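Local coordinates for protein MATE family efflux transporter (Vibrio cholerae, PDB 6IDP) that probably exports drugs and other toxic compounds across the bacterial inner membrane, as a MATE family transporter whose conformation changes in an H+-dependent way, at residues G51-M54 and P55-M58; A81-T84 and E85-K88; A128-D131 and H132-W136. All coordinates share one frame; numbering follows the deposited sequence.

Contact 1 (G51-M54 and P55-M58)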
# COMPACT_ATOMS: atom_id res chain seq x y z
N GLY A 51 -18.14 -7.83 -3.10
CA GLY A 51 -18.12 -6.72 -2.16
C GLY A 51 -17.85 -7.14 -0.73
O GLY A 51 -17.17 -6.44 0.01
N PHE A 52 -18.38 -8.30 -0.35
CA PHE A 52 -18.15 -8.83 0.99
C PHE A 52 -16.77 -9.48 1.11
O PHE A 52 -16.39 -9.95 2.19
CB PHE A 52 -19.23 -9.85 1.36
CG PHE A 52 -20.56 -9.23 1.71
CD1 PHE A 52 -20.81 -8.78 3.00
CD2 PHE A 52 -21.55 -9.11 0.76
CE1 PHE A 52 -22.04 -8.22 3.32
CE2 PHE A 52 -22.77 -8.54 1.07
CZ PHE A 52 -23.02 -8.10 2.36
N THR A 53 -16.02 -9.52 0.01
CA THR A 53 -14.69 -10.11 0.01
C THR A 53 -13.63 -9.02 0.18
O THR A 53 -12.49 -9.30 0.57
CB THR A 53 -14.43 -10.91 -1.29
OG1 THR A 53 -15.57 -11.72 -1.59
CG2 THR A 53 -13.21 -11.82 -1.13
N MET A 54 -14.00 -7.78 -0.12
CA MET A 54 -13.10 -6.64 0.04
C MET A 54 -12.55 -6.46 1.47
O MET A 54 -11.35 -6.24 1.63
CB MET A 54 -13.80 -5.35 -0.41
CG MET A 54 -14.04 -5.27 -1.92
SD MET A 54 -12.55 -5.62 -2.87
CE MET A 54 -13.10 -5.20 -4.53
N PRO A 55 -13.41 -6.56 2.51
CA PRO A 55 -12.85 -6.38 3.85
C PRO A 55 -11.87 -7.47 4.27
O PRO A 55 -10.88 -7.18 4.93
CB PRO A 55 -14.09 -6.39 4.76
CG PRO A 55 -15.11 -7.14 3.98
CD PRO A 55 -14.87 -6.76 2.56
N ILE A 56 -12.14 -8.72 3.88
CA ILE A 56 -11.25 -9.82 4.22
C ILE A 56 -9.95 -9.68 3.43
O ILE A 56 -8.90 -10.19 3.83
CB ILE A 56 -11.90 -11.20 3.96
CG1 ILE A 56 -11.33 -12.26 4.90
CG2 ILE A 56 -11.75 -11.62 2.50
CD1 ILE A 56 -11.62 -12.00 6.35
N GLN A 57 -10.02 -8.97 2.31
CA GLN A 57 -8.84 -8.71 1.48
C GLN A 57 -7.93 -7.68 2.13
O GLN A 57 -6.71 -7.83 2.11
CB GLN A 57 -9.26 -8.23 0.09
CG GLN A 57 -8.10 -8.04 -0.88
CD GLN A 57 -8.55 -7.45 -2.20
OE1 GLN A 57 -9.12 -6.36 -2.24
NE2 GLN A 57 -8.30 -8.17 -3.29
N MET A 58 -8.53 -6.64 2.71
CA MET A 58 -7.77 -5.59 3.37
C MET A 58 -6.92 -6.16 4.50
O MET A 58 -5.78 -5.73 4.71
CB MET A 58 -8.69 -4.51 3.92
CG MET A 58 -9.40 -3.68 2.86
SD MET A 58 -10.13 -2.20 3.58
CE MET A 58 -11.02 -2.91 4.97
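Gln57 reaches back over the turn toward Thr53 and Met54, and its course can be followed atom by atom. Its CB lies 3.3 Å from Met54 O and nearly as close to Thr53 O, the two carbonyls that also receive its backbone N-H. Both of those bonds are weak: Gln57 N to Thr53 O spans 3.0 Å at an N-H...O angle of 133°, and Gln57 N to Met54 O is more bent still. CG stands anti to the backbone N (chi1 -175°); the extended chain carries the amide out beside Met54, and its final turn sets OE1 toward Met54 SD, at 3.6 Å. The Met54 chain bends at chi2, and the two side chains run alongside each other and point the same way. A bound monoolein comes within about 4 Å of the Gln57 side chain (nearest atoms).

Met58 N gives the straighter bond, to Met54 O at 3.0 Å and 151°, and Met54 O thus takes two N-H groups. Pro55 has no N-H to offer; its ring carbon CD instead sits 3.4 Å from Gly51 O, and the peptide link itself holds CD 3.5 Å from Met54 CB. On the buried flank, Ile56 CG2 touches Thr53 O and meets Thr53 CG2 at 3.9 Å. Thr53 OG1 turns away to a hydrogen bond with Ala49 O, while Trp137 of helix 124-156 packs on Thr53, Ile56 and Gln57. Proline where no N-H is needed, and carbonyls beginning to collect i+4 bonds, are typical of the first turn of an alpha helix, here that of helix 54-80.

Contact 2 (A81-T84 and E85-K88). With OLC ((2R)-2,3-dihydroxypropyl (9Z)-octadec-9-enoate), chain J.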
# COMPACT_ATOMS: atom_id res chain seq x y z
N ALA A 81 25.50 -3.55 6.78
CA ALA A 81 26.48 -3.85 7.82
C ALA A 81 27.44 -4.97 7.39
O ALA A 81 28.30 -5.38 8.16
CB ALA A 81 25.77 -4.23 9.11
N GLY A 82 27.27 -5.45 6.16
CA GLY A 82 28.15 -6.48 5.63
C GLY A 82 27.84 -7.88 6.13
O GLY A 82 28.71 -8.75 6.09
N LYS A 83 26.61 -8.10 6.59
CA LYS A 83 26.20 -9.41 7.08
C LYS A 83 25.55 -10.23 5.97
O LYS A 83 24.34 -10.47 5.98
CB LYS A 83 25.23 -9.26 8.26
CG LYS A 83 25.86 -8.57 9.46
CD LYS A 83 24.83 -8.18 10.50
CE LYS A 83 25.50 -7.58 11.73
NZ LYS A 83 24.51 -6.99 12.68
N THR A 84 26.38 -10.66 5.02
CA THR A 84 25.92 -11.31 3.80
C THR A 84 25.16 -12.61 4.04
O THR A 84 24.08 -12.83 3.47
CB THR A 84 27.10 -11.61 2.87
OG1 THR A 84 27.85 -10.40 2.64
CG2 THR A 84 26.62 -12.16 1.54
N GLU A 85 25.72 -13.49 4.87
CA GLU A 85 25.09 -14.77 5.16
C GLU A 85 23.77 -14.57 5.90
O GLU A 85 22.75 -15.16 5.54
CB GLU A 85 26.02 -15.65 5.99
CG GLU A 85 25.44 -17.02 6.33
CD GLU A 85 25.28 -17.91 5.12
OE1 GLU A 85 24.40 -18.81 5.15
OE2 GLU A 85 26.03 -17.73 4.14
N TYR A 86 23.80 -13.72 6.92
CA TYR A 86 22.63 -13.49 7.76
C TYR A 86 21.47 -12.88 6.97
O TYR A 86 20.31 -13.22 7.20
CB TYR A 86 23.02 -12.58 8.94
CG TYR A 86 21.86 -12.14 9.80
CD1 TYR A 86 21.10 -13.07 10.50
CD2 TYR A 86 21.54 -10.80 9.93
CE1 TYR A 86 20.04 -12.66 11.29
CE2 TYR A 86 20.49 -10.38 10.72
CZ TYR A 86 19.74 -11.32 11.40
OH TYR A 86 18.69 -10.90 12.19
N ALA A 87 21.79 -11.99 6.03
CA ALA A 87 20.77 -11.33 5.23
C ALA A 87 20.01 -12.32 4.34
O ALA A 87 18.79 -12.22 4.21
CB ALA A 87 21.40 -10.23 4.38
N LYS A 88 20.72 -13.27 3.73
CA LYS A 88 20.06 -14.21 2.84
C LYS A 88 19.39 -15.35 3.61
O LYS A 88 18.47 -15.98 3.11
CB LYS A 88 21.04 -14.77 1.81
CG LYS A 88 22.10 -15.70 2.36
CD LYS A 88 22.91 -16.29 1.22
CE LYS A 88 23.95 -17.27 1.71
NZ LYS A 88 24.66 -17.94 0.59
C18 OLC J . 26.34 -11.74 12.03
C17 OLC J . 25.34 -11.34 13.09
C16 OLC J . 23.94 -11.63 12.60
C15 OLC J . 22.93 -11.16 13.63
C13 OLC J . 21.94 -9.17 14.72
C14 OLC J . 22.92 -9.65 13.67
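The short connection between helix 54-80 and helix 84-111 places Lys83 at the N-cap position of the second helix. Lys83 O accepts Ala87 N at 3.0 Å with an N-H...O angle of 150°, the donor lying nearly along the C=O axis. One residue on, Lys88 N to Thr84 O is longer and weak. Gly82, with positive phi (78°), closes the preceding helix in a Schellman motif.

The side chains of Lys83 and Tyr86 meet at their CB atoms, 4.0 Å apart, and share a monoolein chain. The chi1 of Tyr86 (174°) swings the ring away from its own N-H and lays one face on the lipid, whose C16 lies over the ring near its attachment point, 3.5 Å from Tyr86 CG. The extended Lys83 chain runs beside the same lipid and brings NZ to 3.3 Å from C14, a packing contact with a hydrocarbon carbon. Ala87 is buried against Ala78 and Ile79 of helix 54-80, while Lys88 NZ and Glu85 OE2 form a long salt bridge of 3.8 Å. The connection thus consists of a Schellman C-cap at Gly82, then an inverse gamma turn centred on Lys83, followed at once by the start of the next helix.

Contact 3 (A128-D131 and H132-W136)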
# COMPACT_ATOMS: atom_id res chain seq x y z
N ALA A 128 -24.01 -19.03 -0.44
CA ALA A 128 -23.93 -20.06 -1.47
C ALA A 128 -22.75 -19.84 -2.41
O ALA A 128 -22.08 -20.79 -2.82
CB ALA A 128 -25.23 -20.13 -2.25
N ILE A 129 -22.51 -18.58 -2.76
CA ILE A 129 -21.43 -18.23 -3.68
C ILE A 129 -20.08 -18.21 -2.97
O ILE A 129 -19.07 -18.65 -3.53
CB ILE A 129 -21.69 -16.86 -4.34
CG1 ILE A 129 -23.05 -16.85 -5.04
CG2 ILE A 129 -20.59 -16.53 -5.34
CD1 ILE A 129 -23.34 -15.57 -5.80
N ILE A 130 -20.05 -17.72 -1.73
CA ILE A 130 -18.82 -17.63 -0.96
C ILE A 130 -18.23 -19.01 -0.65
O ILE A 130 -17.01 -19.17 -0.57
CB ILE A 130 -19.05 -16.84 0.36
CG1 ILE A 130 -18.48 -15.42 0.24
CG2 ILE A 130 -18.39 -17.52 1.55
CD1 ILE A 130 -19.01 -14.65 -0.93
N ASP A 131 -19.11 -20.01 -0.51
CA ASP A 131 -18.69 -21.38 -0.21
C ASP A 131 -17.65 -21.91 -1.20
O ASP A 131 -16.75 -22.66 -0.83
CB ASP A 131 -19.90 -22.32 -0.19
CG ASP A 131 -20.44 -22.54 1.21
OD1 ASP A 131 -19.68 -22.35 2.18
OD2 ASP A 131 -21.63 -22.90 1.33
N HIS A 132 -17.77 -21.51 -2.46
CA HIS A 132 -16.82 -21.95 -3.47
C HIS A 132 -15.90 -20.82 -3.94
O HIS A 132 -14.76 -21.08 -4.35
CB HIS A 132 -17.56 -22.56 -4.67
CG HIS A 132 -18.55 -21.64 -5.31
ND1 HIS A 132 -18.21 -20.74 -6.30
CD2 HIS A 132 -19.88 -21.48 -5.10
CE1 HIS A 132 -19.28 -20.07 -6.67
NE2 HIS A 132 -20.31 -20.50 -5.96
N TYR A 133 -16.36 -19.58 -3.86
CA TYR A 133 -15.55 -18.46 -4.32
C TYR A 133 -14.32 -18.23 -3.43
O TYR A 133 -13.23 -17.97 -3.94
CB TYR A 133 -16.37 -17.17 -4.40
CG TYR A 133 -15.56 -15.97 -4.81
CD1 TYR A 133 -14.78 -16.00 -5.96
CD2 TYR A 133 -15.56 -14.80 -4.05
CE1 TYR A 133 -14.02 -14.90 -6.35
CE2 TYR A 133 -14.81 -13.70 -4.44
CZ TYR A 133 -14.05 -13.76 -5.58
OH TYR A 133 -13.30 -12.67 -5.97
N TRP A 134 -14.50 -18.33 -2.12
CA TRP A 134 -13.39 -18.07 -1.20
C TRP A 134 -12.31 -19.14 -1.27
O TRP A 134 -11.16 -18.89 -0.93
CB TRP A 134 -13.90 -17.94 0.24
CG TRP A 134 -14.42 -16.57 0.56
CD1 TRP A 134 -14.82 -15.62 -0.33
CD2 TRP A 134 -14.60 -16.00 1.87
NE1 TRP A 134 -15.24 -14.49 0.34
CE2 TRP A 134 -15.11 -14.70 1.69
CE3 TRP A 134 -14.37 -16.46 3.17
CZ2 TRP A 134 -15.40 -13.86 2.76
CZ3 TRP A 134 -14.66 -15.62 4.23
CH2 TRP A 134 -15.17 -14.33 4.02
N LEU A 135 -12.68 -20.34 -1.70
CA LEU A 135 -11.70 -21.39 -1.94
C LEU A 135 -10.68 -20.93 -2.96
O LEU A 135 -9.47 -20.91 -2.70
CB LEU A 135 -12.38 -22.68 -2.41
CG LEU A 135 -13.18 -23.42 -1.33
CD1 LEU A 135 -13.89 -24.63 -1.91
CD2 LEU A 135 -12.27 -23.82 -0.18
N TRP A 136 -11.17 -20.52 -4.13
CA TRP A 136 -10.30 -20.01 -5.18
C TRP A 136 -9.66 -18.68 -4.79
O TRP A 136 -8.48 -18.45 -5.06
CB TRP A 136 -11.09 -19.84 -6.48
CG TRP A 136 -11.62 -21.13 -7.04
CD1 TRP A 136 -12.90 -21.58 -6.97
CD2 TRP A 136 -10.88 -22.12 -7.76
NE1 TRP A 136 -13.01 -22.80 -7.60
CE2 TRP A 136 -11.79 -23.15 -8.10
CE3 TRP A 136 -9.55 -22.24 -8.16
CZ2 TRP A 136 -11.40 -24.28 -8.81
CZ3 TRP A 136 -9.16 -23.37 -8.87
CH2 TRP A 136 -10.08 -24.37 -9.18
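Ile129 O is the polar centre of this helical turn. It accepts Tyr133 N at 2.9 Å, with an N-H...O angle of 153° and the donor in the carbonyl plane, and also takes a weak bond from His132 N. Trp134 N binds Ile130 O at 3.1 Å in a straighter bond (166°), although here the donor is tilted from the carbonyl plane. The amides of His132 and Leu135 make no i to i-4 bond, which is the evidence for a kink in helix 124-156 at this point. Asp131 O, without the Leu135 N-H, is hydrogen-bonded by Tyr110 OH.

His132 is folded back over the turn. Its CG lies between the backbone N and the carbonyl carbon (chi1 57°), which carries the imidazole over Ile129 O: the oxygen stands 3.2 Å above the ring, over its centre. The approach is therefore to the ring face, and the nearby NE2 makes no hydrogen bond with that oxygen. Ring rotation is held from another direction, by a hydrogen bond between ND1 and Asp190 OD2. Asp131, the neighbour on the chain, forms a salt bridge through OD1 with Arg113.

The stretch belongs to a long helix of the MATE bundle, and its buried flank meets helices 44-51 and 113-119. There Ile130 and Trp134 run alongside each other, and Ile130 CG1 lies 3.7 Å from the centroid of the five-membered indole ring, a CH-pi contact over the face. The Ile129 and His132 side chains cross at an angle, Ile129 CG2 coming to 4.0 Å from His132 CE1. Farther out, Ile129 packs on Leu45 and Ala49, and the Tyr133 ring meets that of Trp137. Leu135 CD1 lies 3.6 Å from Asp131 O, and a monoolein also touches Leu135.

The three contacts follow one another along the chain within the first MatE family region. Contact 1 opens helix 54-80; contact 2 lies beyond the far end of that helix, where helix 84-111 begins, and the centres of the two are 38 Å apart. Contact 3, on helix 124-156, is distant from contact 2 (centres 43 Å apart), but its centre is about 13 Å from that of contact 1. Contacts 1 and 3 touch directly: Thr53 OG1 makes a weak hydrogen bond with Trp134 NE1, and Ile56 CG2 packs near the same indole. The start of helix 54-80 thus packs against helix 124-156, while residues 81-88 form a separate turn at the surface.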